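Local coordinates for protein 3-hydroxyacyl-thioester dehydratase X (Mycobacterium tuberculosis, PDB 4OOB) that catalyses the reversible hydration of trans-2-enoyl-CoA thioesters to (3R)-3-hydroxyacyl-CoA, with a preference for C8 to C12 chains, at residues A[97-102]-A[124-129]. Sequence-based numbering, arbitrary orientation.
Sequences REHRRG and TFLHQQ
Leu126 and Gly102 meet where the turn between strands 86-99 and 102-113 reaches strand 116-128, a worked example of how the turn of a beta-hairpin is fastened to the strand that follows it in the sheet. The apolar part centres on the two methyls of Leu126. With CG anti to the backbone N (chi1 178°), its CD1 lies 3.6 Å from Gly102 C and 3.8 Å from His99 CB, the leucine and histidine side chains crossing at about a right angle. The other methyl, CD2, packs 4.0 Å from Arg101 CB and sits over the centre of one face of the Arg101 guanidinium, whose chain is bent at chi3 (46°, which sets NE). Further along, Thr124 CG2 touches Arg97 NH2, while Asp106 of the intervening strand accepts a hydrogen bond from Thr124 OG1 and forms a salt bridge with Arg97 NH1, which also bonds to Asn95 O.

Polar contacts gather at the turn. Gln129 N donates to Arg101 O over 3.3 Å, approaching from above the carbonyl plane, and Gln128 CA adds a CA-H...O contact to the same oxygen. Gly102 pairs with Gln128 as an antiparallel non-hydrogen-bonded bridge, and its CA lies 3.2 Å from Gln129 O in a further CA-H...O contact. Gln129 NE2 bonds to His127 O at 2.7 Å, the oxygen lying close to the plane of the Gln129 amide and the N-H coming from above the carbonyl plane, tying the side chain back to the strand end. Within the hairpin, His99 N binds Gly102 O.

Glycine fits position 102 on two counts: its backbone angles would press a CB against the preceding carbonyl, and that CB would also run into His127 O. The chemistry therefore implies a junction held by one long backbone bond and several CA-H...O contacts, with leucine methyls filling the angle between turn and strand at one end of these strands of the hotdog-fold sheet.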
loop_
_atom_site.group_PDB
_atom_site.type_symbol
_atom_site.label_atom_id
_atom_site.label_comp_id
_atom_site.label_asym_id
_atom_site.label_seq_id
_atom_site.Cartn_x
_atom_site.Cartn_y
_atom_site.Cartn_z
ATOM N N ARG A 97 17.168 7.284 -5.451
ATOM C CA ARG A 97 17.710 7.176 -6.791
ATOM C C ARG A 97 16.735 7.707 -7.832
ATOM O O ARG A 97 15.507 7.871 -7.581
ATOM C CB ARG A 97 18.174 5.744 -7.108
ATOM C CG ARG A 97 17.099 4.681 -7.319
ATOM C CD ARG A 97 16.664 4.139 -5.988
ATOM N NE ARG A 97 15.736 3.019 -6.039
ATOM C CZ ARG A 97 14.876 2.718 -5.066
ATOM N NH1 ARG A 97 14.740 3.430 -3.923
ATOM N NH2 ARG A 97 14.101 1.709 -5.253
ATOM N N GLU A 98 17.322 7.959 -8.994
ATOM C CA GLU A 98 16.687 8.629 -10.082
ATOM C C GLU A 98 15.863 7.658 -10.859
ATOM O O GLU A 98 16.178 6.509 -10.939
ATOM C CB GLU A 98 17.731 9.280 -10.996
ATOM C CG GLU A 98 18.111 10.718 -10.646
ATOM C CD GLU A 98 18.895 11.379 -11.775
ATOM O OE1 GLU A 98 19.568 10.684 -12.511
ATOM O OE2 GLU A 98 18.844 12.610 -11.930
ATOM N N HIS A 99 14.778 8.138 -11.407
ATOM C CA HIS A 99 13.892 7.373 -12.241
ATOM C C HIS A 99 13.499 8.384 -13.342
ATOM O O HIS A 99 13.756 9.562 -13.226
ATOM C CB HIS A 99 12.730 6.878 -11.397
ATOM C CG HIS A 99 11.648 6.199 -12.166
ATOM N ND1 HIS A 99 11.421 4.840 -12.087
ATOM C CD2 HIS A 99 10.705 6.685 -13.000
ATOM C CE1 HIS A 99 10.393 4.509 -12.848
ATOM N NE2 HIS A 99 9.945 5.614 -13.421
ATOM N N ARG A 100 12.958 7.899 -14.428
ATOM C CA ARG A 100 12.551 8.719 -15.537
ATOM C C ARG A 100 11.508 9.833 -15.153
ATOM O O ARG A 100 11.447 10.916 -15.788
ATOM C CB ARG A 100 11.963 7.777 -16.580
ATOM C CG ARG A 100 11.528 8.437 -17.882
ATOM C CD ARG A 100 10.955 7.377 -18.811
ATOM N NE ARG A 100 10.293 7.975 -19.958
ATOM C CZ ARG A 100 9.002 8.258 -20.044
ATOM N NH1 ARG A 100 8.138 7.990 -19.054
ATOM N NH2 ARG A 100 8.576 8.827 -21.154
ATOM N N ARG A 101 10.707 9.544 -14.128
ATOM C CA ARG A 101 9.567 10.327 -13.773
ATOM C C ARG A 101 9.728 10.907 -12.398
ATOM O O ARG A 101 8.837 11.592 -11.907
ATOM C CB ARG A 101 8.293 9.479 -13.915
ATOM C CG ARG A 101 7.856 9.437 -15.370
ATOM C CD ARG A 101 6.841 8.386 -15.722
ATOM N NE ARG A 101 5.756 8.316 -14.787
ATOM C CZ ARG A 101 5.375 7.221 -14.120
ATOM N NH1 ARG A 101 5.974 6.049 -14.307
ATOM N NH2 ARG A 101 4.339 7.304 -13.281
ATOM N N GLY A 102 10.872 10.645 -11.782
ATOM C CA GLY A 102 11.232 11.317 -10.538
ATOM C C GLY A 102 12.276 10.609 -9.716
ATOM O O GLY A 102 13.129 9.894 -10.259
ATOM N N THR A 124 8.325 1.927 -1.352
ATOM C CA THR A 124 9.023 2.775 -2.235
ATOM C C THR A 124 8.022 3.731 -2.831
ATOM O O THR A 124 7.058 3.327 -3.469
ATOM C CB THR A 124 9.711 1.904 -3.303
ATOM O OG1 THR A 124 10.675 1.099 -2.638
ATOM C CG2 THR A 124 10.432 2.706 -4.298
ATOM N N PHE A 125 8.274 5.006 -2.602
ATOM C CA PHE A 125 7.545 6.086 -3.234
ATOM C C PHE A 125 8.400 6.771 -4.314
ATOM O O PHE A 125 9.627 6.911 -4.170
ATOM C CB PHE A 125 7.083 7.108 -2.180
ATOM C CG PHE A 125 5.786 6.756 -1.535
ATOM C CD1 PHE A 125 4.610 6.814 -2.253
ATOM C CD2 PHE A 125 5.726 6.401 -0.208
ATOM C CE1 PHE A 125 3.392 6.505 -1.656
ATOM C CE2 PHE A 125 4.520 6.064 0.380
ATOM C CZ PHE A 125 3.359 6.092 -0.345
ATOM N N LEU A 126 7.727 7.108 -5.413
ATOM C CA LEU A 126 8.242 7.954 -6.504
ATOM C C LEU A 126 7.703 9.366 -6.272
ATOM O O LEU A 126 6.462 9.603 -6.252
ATOM C CB LEU A 126 7.778 7.457 -7.894
ATOM C CG LEU A 126 8.230 8.294 -9.121
ATOM C CD1 LEU A 126 9.712 8.136 -9.408
ATOM C CD2 LEU A 126 7.446 7.951 -10.358
ATOM N N HIS A 127 8.628 10.277 -6.003
ATOM C CA HIS A 127 8.307 11.683 -5.915
ATOM C C HIS A 127 8.542 12.352 -7.249
ATOM O O HIS A 127 9.674 12.563 -7.669
ATOM C CB HIS A 127 9.132 12.314 -4.826
ATOM C CG HIS A 127 8.827 11.750 -3.473
ATOM N ND1 HIS A 127 7.628 11.976 -2.828
ATOM C CD2 HIS A 127 9.556 10.973 -2.643
ATOM C CE1 HIS A 127 7.634 11.367 -1.661
ATOM N NE2 HIS A 127 8.788 10.745 -1.527
ATOM N N GLN A 128 7.467 12.698 -7.917
ATOM C CA GLN A 128 7.581 13.190 -9.274
ATOM C C GLN A 128 8.402 14.473 -9.376
ATOM O O GLN A 128 8.335 15.392 -8.503
ATOM C CB GLN A 128 6.210 13.438 -9.894
ATOM C CG GLN A 128 5.150 12.386 -9.667
ATOM C CD GLN A 128 3.996 12.500 -10.657
ATOM O OE1 GLN A 128 2.806 12.479 -10.283
ATOM N NE2 GLN A 128 4.338 12.675 -11.907
ATOM N N GLN A 129 9.120 14.554 -10.499
ATOM C CA GLN A 129 10.019 15.675 -10.868
ATOM C C GLN A 129 10.842 15.234 -12.069
ATOM O O GLN A 129 11.011 14.024 -12.301
ATOM C CB GLN A 129 10.987 16.045 -9.718
ATOM C CG GLN A 129 11.884 14.904 -9.288
ATOM C CD GLN A 129 12.319 14.999 -7.846
ATOM O OE1 GLN A 129 13.304 15.597 -7.545
ATOM N NE2 GLN A 129 11.593 14.347 -6.959
#